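Local coordinates for nitroreductase family protein (Lactobacillus plantarum, PDB 4QLX) that uses FMN and probably NADH to reduce the enone carbon-carbon double bond of 10-oxo-octadecenoic acid, a step in the saturation of polyunsaturated fatty acids, at residues D17-R22 against L155-R160; R26-N31 against D85-I90; Y164-F169 against M192-G197. All coordinates share one frame; numbering follows the deposited sequence.

From the N terminus, the chain forms helix 15-20, and contact 1 later closes the widest loop by bringing residues 155-160 of helix 137-161 back against 17-22. Within that loop lies contact 2, where the segment 26-31, just beyond the first, meets the end of helix 81-86 and the start of strand 89-96. Contact 3 follows in series, closing the shortest of the three loops, which carries helix 177-181, by pairing strands 165-169 and 188-197. Contacts 1 and 3 touch through Leu156 on Ala166 and the Arg160-Asp165 salt bridge, contacts 2 and 3 through neighbouring strands of one sheet. All three reach the same FMN, at its phosphate and its isoalloxazine.

Contact 1: residues D17-R22 against L155-R160; sequences DVMFNR and LLLVAR. With FMN (flavin mononucleotide), chain C.
Arg160 sets out toward helix 15-20 with CG anti to its carbonyl carbon (chi1 -83°), and a bend at chi3 (53°) turns NE toward the C-terminal end of that helix, where the edge of the guanidinium meets the backbone. There it reads two consecutive backbone carbonyls. NE donates to Val18 O at 2.8 Å, in the carbonyl plane and on a lone pair, while NH2 reaches Asp17 O at 2.7 Å from above the carbonyl plane. Asp17 O also accepts from the backbone N of Asn21, which arrives from the opposite face of its plane, and is thus gripped by two donors. A longer salt bridge, 3.5 Å from Arg160 NH2 to Asp17 OD2, adds a charged partner; the two side chains cross at about a right angle. The other oxygen, Asp17 OD1, takes a bond from Asn21 ND2. Asn21 O lies over the centre of one guanidinium face, and NH1 turns to Asp165 in a further salt bridge.

Below this polar cluster, Val18 CG1 packs on Leu157 CD2 at 3.9 Å, and Leu157 CD1 meets Met19 CE. Arg22 CG lies 3.6 Å from Arg160 CD, aliphatic part against aliphatic part, with the guanidinium planes nearly perpendicular. The head of Arg22 points elsewhere: NH1 donates to FMN O2P at 2.8 Å and NH2 to FMN O3P at 3.0 Å, while NH2 also binds Thr48 O of the second subunit. The contact thus joins the FMN phosphate site to the long helix 137-161. Arg160, bound to carbonyls where helix 15-20 ends, would probably be stabilised by the partial negative charge there, while Arg22 is likely to offset the charge of the phosphate.

Contact 2: residues R26-N31 against D85-I90; sequences RQFDPN and DSASAI. With FMN (flavin mononucleotide), chain C; KTC (10-oxooctadecanoic acid), chain I.
Ser86 and Phe28 meet at the end of helix 81-86 of the nitroreductase fold, just before a classic beta bulge in which Ser88 and Ala89 both face Ile196. Ser86 turns its hydroxyl between its own backbone N and carbonyl carbon (chi1 61°), and OG receives the backbone N-H of Phe28 at 3.1 Å in a nearly straight bond of 169°. The same OG is hydrogen-bonded to Pro82 O, one turn back in the helix, and lies at the edge of the Phe28 ring, near its plane. The ring also reaches Ala87, with CD1 3.9 Å from its CB. Asp29 closes an Asx turn, OD1 accepting from Asn31 N, and a water donates to both Asp29 O and Ser88 OG, bridging the loop to the residue just before strand 89-96.

At the other end of the loop, Arg26 points away from the helix, its chain extended from CG to NE, into the active site. KTC, the 10-oxooctadecanoic acid product, lays C14 over one face of the guanidinium, offset toward the rim. The flavin is met at the guanidinium edge, where Arg26 NE donates to FMN O2 at 2.7 Å.

Contact 3: residues Y164-F169 against M192-G197; sequences YDANAF and MGIAIG. With FMN (flavin mononucleotide), chain C.
Phe169 fills the hollow left by the missing side chain of Gly193. Its ring, with CG between the backbone N and the carbonyl carbon (chi1 68°), folds back over the neighbouring strand, and Gly193 CA sits over one face at 4.0 Å from the ring centroid, a CH-pi contact. A CB on Gly193 would clash with CZ. The CE1 edge of the ring also reaches Ala195, 4.2 Å from its CB. An alanine in place of Phe169 would probably open a gap above Gly193 and beside Ala195.

On the other face of the sheet the bumps are smaller: Ala168 CB meets Ile194 CD1 at 3.7 Å, and Ala166 CB touches both Ile194 CG2 and Ile196 CG1. Six backbone hydrogen bonds join the antiparallel strands through the hydrogen-bonded pairs Asp165-Gly197, Asn167-Ala195 and Phe169-Gly193. The flavin lies close against strand 165-169, Phe169 CA being 3.0 Å from FMN N5, while Asn167 OD1 is held by Gln83.

Strand 165-169 is an outermost strand of this chain's four-stranded sheet; helix 137-161 packs on the Ala166 and Ile194 face, and strand 89-96 flanks 188-197 on its other side.

Contact 1: residues D17-R22 against L155-R160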
loop_
_atom_site.group_PDB
_atom_site.type_symbol
_atom_site.label_atom_id
_atom_site.label_comp_id
_atom_site.label_asym_id
_atom_site.label_seq_id
_atom_site.Cartn_x
_atom_site.Cartn_y
_atom_site.Cartn_z
ATOM N N ASP A 17 5.277 -2.270 -15.554
ATOM C CA ASP A 17 6.597 -1.669 -15.403
ATOM C C ASP A 17 6.694 -0.872 -14.102
ATOM O O ASP A 17 7.669 -0.988 -13.361
ATOM C CB ASP A 17 6.928 -0.770 -16.594
ATOM C CG ASP A 17 8.338 -0.191 -16.511
ATOM O OD1 ASP A 17 9.306 -0.968 -16.593
ATOM O OD2 ASP A 17 8.479 1.037 -16.362
ATOM N N VAL A 18 5.677 -0.068 -13.817
ATOM C CA VAL A 18 5.705 0.741 -12.609
ATOM C C VAL A 18 5.821 -0.128 -11.365
ATOM O O VAL A 18 6.713 0.078 -10.543
ATOM C CB VAL A 18 4.452 1.642 -12.515
ATOM C CG1 VAL A 18 4.322 2.237 -11.112
ATOM C CG2 VAL A 18 4.541 2.743 -13.555
ATOM N N MET A 19 4.945 -1.125 -11.244
ATOM C CA MET A 19 4.890 -1.958 -10.039
ATOM C C MET A 19 5.937 -3.074 -9.963
ATOM O O MET A 19 6.515 -3.314 -8.898
ATOM C CB MET A 19 3.483 -2.578 -9.906
ATOM C CG MET A 19 3.269 -3.400 -8.639
ATOM S SD MET A 19 1.588 -4.107 -8.573
ATOM C CE MET A 19 0.616 -2.629 -8.889
ATOM N N PHE A 20 6.175 -3.765 -11.074
ATOM C CA PHE A 20 7.022 -4.967 -11.041
ATOM C C PHE A 20 8.508 -4.680 -11.313
ATOM O O PHE A 20 9.373 -5.530 -11.068
ATOM C CB PHE A 20 6.500 -6.000 -12.045
ATOM C CG PHE A 20 5.055 -6.360 -11.851
ATOM C CD1 PHE A 20 4.474 -6.312 -10.587
ATOM C CD2 PHE A 20 4.275 -6.745 -12.925
ATOM C CE1 PHE A 20 3.138 -6.647 -10.400
ATOM C CE2 PHE A 20 2.930 -7.075 -12.749
ATOM C CZ PHE A 20 2.364 -7.023 -11.477
ATOM N N ASN A 21 8.804 -3.489 -11.817
ATOM C CA ASN A 21 10.196 -3.047 -11.969
ATOM C C ASN A 21 10.539 -1.953 -10.976
ATOM O O ASN A 21 11.501 -1.202 -11.168
ATOM C CB ASN A 21 10.472 -2.550 -13.389
ATOM C CG ASN A 21 10.577 -3.677 -14.385
ATOM O OD1 ASN A 21 11.149 -4.728 -14.089
ATOM N ND2 ASN A 21 10.025 -3.470 -15.578
ATOM N N ARG A 22 9.730 -1.858 -9.923
ATOM C CA ARG A 22 9.977 -0.929 -8.828
ATOM C C ARG A 22 11.118 -1.443 -7.961
ATOM O O ARG A 22 11.123 -2.606 -7.565
ATOM C CB ARG A 22 8.716 -0.742 -7.963
ATOM C CG ARG A 22 8.923 0.264 -6.832
ATOM C CD ARG A 22 8.047 -0.007 -5.631
ATOM N NE ARG A 22 8.197 -1.385 -5.168
ATOM C CZ ARG A 22 9.208 -1.822 -4.420
ATOM N NH1 ARG A 22 10.179 -0.990 -4.024
ATOM N NH2 ARG A 22 9.246 -3.100 -4.070
ATOM N N LEU A 155 2.108 6.061 -3.036
ATOM C CA LEU A 155 3.001 7.179 -3.340
ATOM C C LEU A 155 4.297 6.663 -4.001
ATOM O O LEU A 155 4.868 7.320 -4.880
ATOM C CB LEU A 155 3.309 7.987 -2.068
ATOM C CG LEU A 155 4.154 9.264 -2.233
ATOM C CD1 LEU A 155 3.608 10.148 -3.352
ATOM C CD2 LEU A 155 4.215 10.049 -0.936
ATOM N N LEU A 156 4.741 5.471 -3.600
ATOM C CA LEU A 156 5.918 4.855 -4.226
ATOM C C LEU A 156 5.655 4.578 -5.705
ATOM O O LEU A 156 6.554 4.721 -6.551
ATOM C CB LEU A 156 6.305 3.558 -3.512
ATOM C CG LEU A 156 6.857 3.608 -2.088
ATOM C CD1 LEU A 156 7.028 2.191 -1.603
ATOM C CD2 LEU A 156 8.212 4.322 -2.038
ATOM N N LEU A 157 4.422 4.183 -6.016
ATOM C CA LEU A 157 4.053 3.882 -7.399
ATOM C C LEU A 157 3.866 5.189 -8.169
ATOM O O LEU A 157 4.332 5.323 -9.297
ATOM C CB LEU A 157 2.770 3.015 -7.455
ATOM C CG LEU A 157 2.935 1.662 -6.745
ATOM C CD1 LEU A 157 1.657 0.839 -6.688
ATOM C CD2 LEU A 157 4.039 0.850 -7.447
ATOM N N VAL A 158 3.177 6.144 -7.546
ATOM C CA VAL A 158 2.954 7.446 -8.156
ATOM C C VAL A 158 4.295 8.066 -8.533
ATOM O O VAL A 158 4.455 8.592 -9.638
ATOM C CB VAL A 158 2.174 8.387 -7.217
ATOM C CG1 VAL A 158 2.209 9.807 -7.742
ATOM C CG2 VAL A 158 0.730 7.909 -7.093
ATOM N N ALA A 159 5.259 7.966 -7.630
ATOM C CA ALA A 159 6.599 8.502 -7.884
ATOM C C ALA A 159 7.142 7.994 -9.221
ATOM O O ALA A 159 7.603 8.785 -10.053
ATOM C CB ALA A 159 7.542 8.138 -6.733
ATOM N N ARG A 160 7.050 6.679 -9.432
ATOM C CA ARG A 160 7.526 6.047 -10.661
ATOM C C ARG A 160 6.665 6.415 -11.867
ATOM O O ARG A 160 7.186 6.647 -12.954
ATOM C CB ARG A 160 7.595 4.518 -10.492
ATOM C CG ARG A 160 8.884 4.065 -9.807
ATOM C CD ARG A 160 9.022 2.540 -9.676
ATOM N NE ARG A 160 8.845 1.808 -10.933
ATOM C CZ ARG A 160 9.716 1.793 -11.942
ATOM N NH1 ARG A 160 10.848 2.501 -11.888
ATOM N NH2 ARG A 160 9.440 1.077 -13.026
HETATM N N1 FMN C . 15.362 0.955 3.325
HETATM C C2 FMN C . 16.410 1.619 3.928
HETATM O O2 FMN C . 17.471 1.769 3.336
HETATM N N3 FMN C . 16.294 2.122 5.196
HETATM C C4 FMN C . 15.109 1.967 5.875
HETATM O O4 FMN C . 14.995 2.403 7.012
HETATM C C4A FMN C . 14.054 1.291 5.284
HETATM N N5 FMN C . 12.880 1.140 5.978
HETATM C C5A FMN C . 11.807 0.499 5.407
HETATM C C6 FMN C . 10.652 0.394 6.159
HETATM C C7 FMN C . 9.544 -0.238 5.624
HETATM C C7M FMN C . 8.283 -0.354 6.419
HETATM C C8 FMN C . 9.608 -0.761 4.345
HETATM C C8M FMN C . 8.381 -1.424 3.812
HETATM C C9 FMN C . 10.777 -0.652 3.583
HETATM C C9A FMN C . 11.897 -0.014 4.120
HETATM N N10 FMN C . 13.104 0.123 3.419
HETATM C C10 FMN C . 14.170 0.783 4.006
HETATM C "C1'" FMN C . 13.287 -0.413 2.021
HETATM C "C2'" FMN C . 13.403 -1.953 2.072
HETATM O "O2'" FMN C . 14.672 -2.349 2.548
HETATM C "C3'" FMN C . 13.141 -2.601 0.714
HETATM O "O3'" FMN C . 11.777 -2.394 0.386
HETATM C "C4'" FMN C . 13.396 -4.114 0.674
HETATM O "O4'" FMN C . 14.749 -4.446 0.906
HETATM C "C5'" FMN C . 12.968 -4.686 -0.676
HETATM O "O5'" FMN C . 13.663 -4.064 -1.735
HETATM P P FMN C . 12.849 -3.279 -2.887
HETATM O O1P FMN C . 13.882 -2.699 -3.829
HETATM O O2P FMN C . 12.013 -2.174 -2.264
HETATM O O3P FMN C . 11.941 -4.224 -3.641
#

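Contact 2: residues R26-N31 against D85-I90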
loop_
_atom_site.group_PDB
_atom_site.type_symbol
_atom_site.label_atom_id
_atom_site.label_comp_id
_atom_site.label_asym_id
_atom_site.label_seq_id
_atom_site.Cartn_x
_atom_site.Cartn_y
_atom_site.Cartn_z
ATOM N N ARG A 26 18.075 4.714 -3.324
ATOM C CA ARG A 26 18.534 5.404 -2.131
ATOM C C ARG A 26 19.484 6.557 -2.454
ATOM O O ARG A 26 19.713 7.437 -1.621
ATOM C CB ARG A 26 19.214 4.412 -1.178
ATOM C CG ARG A 26 18.242 3.455 -0.501
ATOM C CD ARG A 26 18.952 2.321 0.236
ATOM N NE ARG A 26 17.980 1.353 0.750
ATOM C CZ ARG A 26 17.544 0.297 0.066
ATOM N NH1 ARG A 26 18.001 0.055 -1.164
ATOM N NH2 ARG A 26 16.650 -0.519 0.610
ATOM N N GLN A 27 20.028 6.559 -3.662
ATOM C CA GLN A 27 20.882 7.657 -4.099
ATOM C C GLN A 27 20.242 8.315 -5.292
ATOM O O GLN A 27 20.040 7.683 -6.327
ATOM C CB GLN A 27 22.284 7.166 -4.457
ATOM C CG GLN A 27 23.030 6.519 -3.327
ATOM C CD GLN A 27 24.480 6.223 -3.708
ATOM O OE1 GLN A 27 24.994 6.738 -4.715
ATOM N NE2 GLN A 27 25.139 5.386 -2.916
ATOM N N PHE A 28 19.897 9.583 -5.150
ATOM C CA PHE A 28 19.226 10.272 -6.231
ATOM C C PHE A 28 20.155 11.275 -6.875
ATOM O O PHE A 28 21.190 11.610 -6.317
ATOM C CB PHE A 28 17.954 10.949 -5.712
ATOM C CG PHE A 28 17.059 10.019 -4.960
ATOM C CD1 PHE A 28 17.211 9.847 -3.591
ATOM C CD2 PHE A 28 16.095 9.281 -5.628
ATOM C CE1 PHE A 28 16.389 8.979 -2.901
ATOM C CE2 PHE A 28 15.265 8.415 -4.950
ATOM C CZ PHE A 28 15.416 8.255 -3.589
ATOM N N ASP A 29 19.789 11.735 -8.063
ATOM C CA ASP A 29 20.515 12.820 -8.698
ATOM C C ASP A 29 20.222 14.128 -7.964
ATOM O O ASP A 29 19.089 14.623 -8.001
ATOM C CB ASP A 29 20.133 12.929 -10.170
ATOM C CG ASP A 29 20.972 13.956 -10.918
ATOM O OD1 ASP A 29 21.708 14.729 -10.263
ATOM O OD2 ASP A 29 20.882 14.002 -12.161
ATOM N N PRO A 30 21.247 14.700 -7.302
ATOM C CA PRO A 30 21.066 15.945 -6.547
ATOM C C PRO A 30 20.880 17.168 -7.444
ATOM O O PRO A 30 20.577 18.238 -6.925
ATOM C CB PRO A 30 22.367 16.056 -5.741
ATOM C CG PRO A 30 23.387 15.373 -6.614
ATOM C CD PRO A 30 22.646 14.221 -7.239
ATOM N N ASN A 31 21.051 17.018 -8.754
ATOM C CA ASN A 31 20.813 18.133 -9.666
ATOM C C ASN A 31 19.358 18.267 -10.102
ATOM O O ASN A 31 18.984 19.283 -10.699
ATOM C CB ASN A 31 21.682 18.004 -10.913
ATOM C CG ASN A 31 23.158 18.091 -10.596
ATOM O OD1 ASN A 31 23.578 18.932 -9.808
ATOM N ND2 ASN A 31 23.944 17.190 -11.176
ATOM N N ASP A 85 19.745 13.203 2.305
ATOM C CA ASP A 85 20.617 14.184 1.657
ATOM C C ASP A 85 20.385 14.300 0.151
ATOM O O ASP A 85 20.282 15.406 -0.368
ATOM C CB ASP A 85 22.093 13.854 1.912
ATOM C CG ASP A 85 22.501 14.084 3.347
ATOM O OD1 ASP A 85 21.784 14.814 4.068
ATOM O OD2 ASP A 85 23.547 13.542 3.760
ATOM N N SER A 86 20.301 13.181 -0.564
ATOM C CA SER A 86 20.257 13.268 -2.030
ATOM C C SER A 86 18.856 13.427 -2.618
ATOM O O SER A 86 18.717 13.848 -3.767
ATOM C CB SER A 86 20.934 12.045 -2.671
ATOM O OG SER A 86 20.295 10.833 -2.309
ATOM N N ALA A 87 17.817 13.089 -1.855
ATOM C CA ALA A 87 16.460 13.137 -2.400
ATOM C C ALA A 87 16.029 14.551 -2.781
ATOM O O ALA A 87 16.407 15.525 -2.125
ATOM C CB ALA A 87 15.464 12.547 -1.414
ATOM N N SER A 88 15.245 14.654 -3.852
ATOM C CA SER A 88 14.619 15.923 -4.211
ATOM C C SER A 88 13.683 16.357 -3.082
ATOM O O SER A 88 13.664 17.518 -2.688
ATOM C CB SER A 88 13.839 15.814 -5.523
ATOM O OG SER A 88 14.667 15.395 -6.599
ATOM N N ALA A 89 12.904 15.413 -2.566
ATOM C CA ALA A 89 12.032 15.688 -1.429
ATOM C C ALA A 89 11.774 14.411 -0.651
ATOM O O ALA A 89 11.776 13.320 -1.219
ATOM C CB ALA A 89 10.725 16.300 -1.891
ATOM N N ILE A 90 11.587 14.549 0.656
ATOM C CA ILE A 90 11.128 13.435 1.464
ATOM C C ILE A 90 9.700 13.765 1.893
ATOM O O ILE A 90 9.413 14.888 2.303
ATOM C CB ILE A 90 12.020 13.181 2.690
ATOM C CG1 ILE A 90 13.470 12.934 2.251
ATOM C CG2 ILE A 90 11.501 12.003 3.513
ATOM C CD1 ILE A 90 14.320 14.207 2.222
HETATM N N1 FMN C . 15.362 0.955 3.325
HETATM C C2 FMN C . 16.410 1.619 3.928
HETATM O O2 FMN C . 17.471 1.769 3.336
HETATM N N3 FMN C . 16.294 2.122 5.196
HETATM C C4 FMN C . 15.109 1.967 5.875
HETATM O O4 FMN C . 14.995 2.403 7.012
HETATM C C4A FMN C . 14.054 1.291 5.284
HETATM N N5 FMN C . 12.880 1.140 5.978
HETATM C C5A FMN C . 11.807 0.499 5.407
HETATM C C6 FMN C . 10.652 0.394 6.159
HETATM C C7 FMN C . 9.544 -0.238 5.624
HETATM C C7M FMN C . 8.283 -0.354 6.419
HETATM C C8 FMN C . 9.608 -0.761 4.345
HETATM C C8M FMN C . 8.381 -1.424 3.812
HETATM C C9 FMN C . 10.777 -0.652 3.583
HETATM C C9A FMN C . 11.897 -0.014 4.120
HETATM N N10 FMN C . 13.104 0.123 3.419
HETATM C C10 FMN C . 14.170 0.783 4.006
HETATM C "C1'" FMN C . 13.287 -0.413 2.021
HETATM C "C2'" FMN C . 13.403 -1.953 2.072
HETATM O "O2'" FMN C . 14.672 -2.349 2.548
HETATM C "C3'" FMN C . 13.141 -2.601 0.714
HETATM O "O3'" FMN C . 11.777 -2.394 0.386
HETATM C "C4'" FMN C . 13.396 -4.114 0.674
HETATM O "O4'" FMN C . 14.749 -4.446 0.906
HETATM C "C5'" FMN C . 12.968 -4.686 -0.676
HETATM O "O5'" FMN C . 13.663 -4.064 -1.735
HETATM P P FMN C . 12.849 -3.279 -2.887
HETATM O O1P FMN C . 13.882 -2.699 -3.829
HETATM O O2P FMN C . 12.013 -2.174 -2.264
HETATM O O3P FMN C . 11.941 -4.224 -3.641
HETATM O O1 KTC I . 23.982 -0.765 -1.068
HETATM C C17 KTC I . 22.757 -0.856 -1.045
HETATM O O KTC I . 22.048 -0.651 -2.158
HETATM C C16 KTC I . 22.040 -1.209 0.235
HETATM C C15 KTC I . 21.228 -2.475 0.011
HETATM C C14 KTC I . 19.895 -2.392 0.740
HETATM C C13 KTC I . 20.092 -2.332 2.248
HETATM C C12 KTC I . 18.759 -2.368 2.977
HETATM C C11 KTC I . 18.968 -2.727 4.442
HETATM C C10 KTC I . 17.638 -2.760 5.198
HETATM C C9 KTC I . 17.095 -1.358 5.418
HETATM C C8 KTC I . 15.695 -1.489 5.960
HETATM O O2 KTC I . 14.805 -1.977 5.270
HETATM C C7 KTC I . 15.408 -1.026 7.368
HETATM C C6 KTC I . 13.940 -1.284 7.674
HETATM C C5 KTC I . 13.452 -0.306 8.729
HETATM C C4 KTC I . 13.535 -0.938 10.110
HETATM C C3 KTC I . 13.681 0.172 11.134
HETATM C C2 KTC I . 12.827 -0.099 12.360
HETATM C C1 KTC I . 13.444 0.548 13.601
HETATM C C KTC I . 13.752 2.022 13.414
HETATM O O HOH W 1 16.632 13.479 -7.297
#

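Contact 3: residues Y164-F169 against M192-G197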
loop_
_atom_site.group_PDB
_atom_site.type_symbol
_atom_site.label_atom_id
_atom_site.label_comp_id
_atom_site.label_asym_id
_atom_site.label_seq_id
_atom_site.Cartn_x
_atom_site.Cartn_y
_atom_site.Cartn_z
ATOM N N TYR A 164 9.976 9.280 -11.704
ATOM C CA TYR A 164 10.944 9.321 -10.622
ATOM C C TYR A 164 11.185 7.936 -10.033
ATOM O O TYR A 164 10.829 6.919 -10.632
ATOM C CB TYR A 164 10.472 10.288 -9.529
ATOM C CG TYR A 164 10.300 11.693 -10.067
ATOM C CD1 TYR A 164 11.364 12.350 -10.677
ATOM C CD2 TYR A 164 9.084 12.357 -9.976
ATOM C CE1 TYR A 164 11.223 13.622 -11.195
ATOM C CE2 TYR A 164 8.931 13.641 -10.489
ATOM C CZ TYR A 164 10.016 14.268 -11.089
ATOM O OH TYR A 164 9.890 15.540 -11.600
ATOM N N ASP A 165 11.798 7.914 -8.859
ATOM C CA ASP A 165 11.956 6.693 -8.086
ATOM C C ASP A 165 11.952 7.071 -6.631
ATOM O O ASP A 165 11.889 8.256 -6.306
ATOM C CB ASP A 165 13.237 5.951 -8.466
ATOM C CG ASP A 165 13.040 5.069 -9.676
ATOM O OD1 ASP A 165 12.324 4.039 -9.551
ATOM O OD2 ASP A 165 13.567 5.410 -10.754
ATOM N N ALA A 166 12.030 6.076 -5.751
ATOM C CA ALA A 166 11.720 6.314 -4.354
ATOM C C ALA A 166 12.153 5.197 -3.417
ATOM O O ALA A 166 12.326 4.047 -3.816
ATOM C CB ALA A 166 10.182 6.555 -4.203
ATOM N N ASN A 167 12.310 5.559 -2.151
ATOM C CA ASN A 167 12.586 4.597 -1.103
ATOM C C ASN A 167 11.680 4.878 0.075
ATOM O O ASN A 167 11.574 6.026 0.516
ATOM C CB ASN A 167 14.059 4.658 -0.670
ATOM C CG ASN A 167 14.329 3.873 0.610
ATOM O OD1 ASN A 167 14.770 4.429 1.616
ATOM N ND2 ASN A 167 14.055 2.574 0.577
ATOM N N ALA A 168 11.011 3.837 0.567
ATOM C CA ALA A 168 10.247 3.936 1.806
ATOM C C ALA A 168 11.180 3.561 2.936
ATOM O O ALA A 168 12.045 2.693 2.764
ATOM C CB ALA A 168 9.003 3.028 1.774
ATOM N N PHE A 169 11.075 4.248 4.074
ATOM C CA PHE A 169 11.966 3.942 5.195
ATOM C C PHE A 169 11.360 4.291 6.549
ATOM O O PHE A 169 10.720 5.329 6.701
ATOM C CB PHE A 169 13.322 4.653 5.032
ATOM C CG PHE A 169 13.254 6.149 5.163
ATOM C CD1 PHE A 169 13.025 6.941 4.047
ATOM C CD2 PHE A 169 13.433 6.762 6.395
ATOM C CE1 PHE A 169 12.969 8.314 4.153
ATOM C CE2 PHE A 169 13.371 8.138 6.514
ATOM C CZ PHE A 169 13.137 8.920 5.384
ATOM N N MET A 192 6.316 6.247 8.395
ATOM C CA MET A 192 7.412 6.054 7.448
ATOM C C MET A 192 7.721 7.311 6.643
ATOM O O MET A 192 6.859 8.160 6.435
ATOM C CB MET A 192 7.107 4.893 6.481
ATOM C CG MET A 192 5.953 5.174 5.505
ATOM S SD MET A 192 5.695 3.927 4.213
ATOM C CE MET A 192 4.812 2.662 5.130
ATOM N N GLY A 193 8.968 7.417 6.189
ATOM C CA GLY A 193 9.339 8.445 5.234
ATOM C C GLY A 193 9.341 7.876 3.826
ATOM O O GLY A 193 9.598 6.685 3.623
ATOM N N ILE A 194 9.020 8.717 2.855
ATOM C CA ILE A 194 9.152 8.355 1.448
ATOM C C ILE A 194 10.144 9.322 0.809
ATOM O O ILE A 194 9.824 10.495 0.612
ATOM C CB ILE A 194 7.816 8.423 0.679
ATOM C CG1 ILE A 194 6.712 7.575 1.344
ATOM C CG2 ILE A 194 8.001 8.025 -0.779
ATOM C CD1 ILE A 194 7.009 6.099 1.453
ATOM N N ALA A 195 11.350 8.848 0.497
ATOM C CA ALA A 195 12.311 9.685 -0.213
ATOM C C ALA A 195 12.043 9.585 -1.699
ATOM O O ALA A 195 11.882 8.493 -2.210
ATOM C CB ALA A 195 13.758 9.260 0.110
ATOM N N ILE A 196 12.013 10.719 -2.394
ATOM C CA ILE A 196 11.695 10.747 -3.824
ATOM C C ILE A 196 12.732 11.552 -4.622
ATOM O O ILE A 196 13.206 12.595 -4.162
ATOM C CB ILE A 196 10.291 11.373 -4.075
ATOM C CG1 ILE A 196 9.205 10.666 -3.248
ATOM C CG2 ILE A 196 9.936 11.382 -5.556
ATOM C CD1 ILE A 196 7.772 11.229 -3.499
ATOM N N GLY A 197 13.080 11.072 -5.815
ATOM C CA GLY A 197 13.900 11.841 -6.740
ATOM C C GLY A 197 14.180 11.066 -8.012
ATOM O O GLY A 197 13.584 10.014 -8.233
HETATM N N1 FMN C . 15.362 0.955 3.325
HETATM C C2 FMN C . 16.410 1.619 3.928
HETATM O O2 FMN C . 17.471 1.769 3.336
HETATM N N3 FMN C . 16.294 2.122 5.196
HETATM C C4 FMN C . 15.109 1.967 5.875
HETATM O O4 FMN C . 14.995 2.403 7.012
HETATM C C4A FMN C . 14.054 1.291 5.284
HETATM N N5 FMN C . 12.880 1.140 5.978
HETATM C C5A FMN C . 11.807 0.499 5.407
HETATM C C6 FMN C . 10.652 0.394 6.159
HETATM C C7 FMN C . 9.544 -0.238 5.624
HETATM C C7M FMN C . 8.283 -0.354 6.419
HETATM C C8 FMN C . 9.608 -0.761 4.345
HETATM C C8M FMN C . 8.381 -1.424 3.812
HETATM C C9 FMN C . 10.777 -0.652 3.583
HETATM C C9A FMN C . 11.897 -0.014 4.120
HETATM N N10 FMN C . 13.104 0.123 3.419
HETATM C C10 FMN C . 14.170 0.783 4.006
HETATM C "C1'" FMN C . 13.287 -0.413 2.021
HETATM C "C2'" FMN C . 13.403 -1.953 2.072
HETATM O "O2'" FMN C . 14.672 -2.349 2.548
HETATM C "C3'" FMN C . 13.141 -2.601 0.714
HETATM O "O3'" FMN C . 11.777 -2.394 0.386
HETATM C "C4'" FMN C . 13.396 -4.114 0.674
HETATM O "O4'" FMN C . 14.749 -4.446 0.906
HETATM C "C5'" FMN C . 12.968 -4.686 -0.676
HETATM O "O5'" FMN C . 13.663 -4.064 -1.735
HETATM P P FMN C . 12.849 -3.279 -2.887
HETATM O O1P FMN C . 13.882 -2.699 -3.829
HETATM O O2P FMN C . 12.013 -2.174 -2.264
HETATM O O3P FMN C . 11.941 -4.224 -3.641
#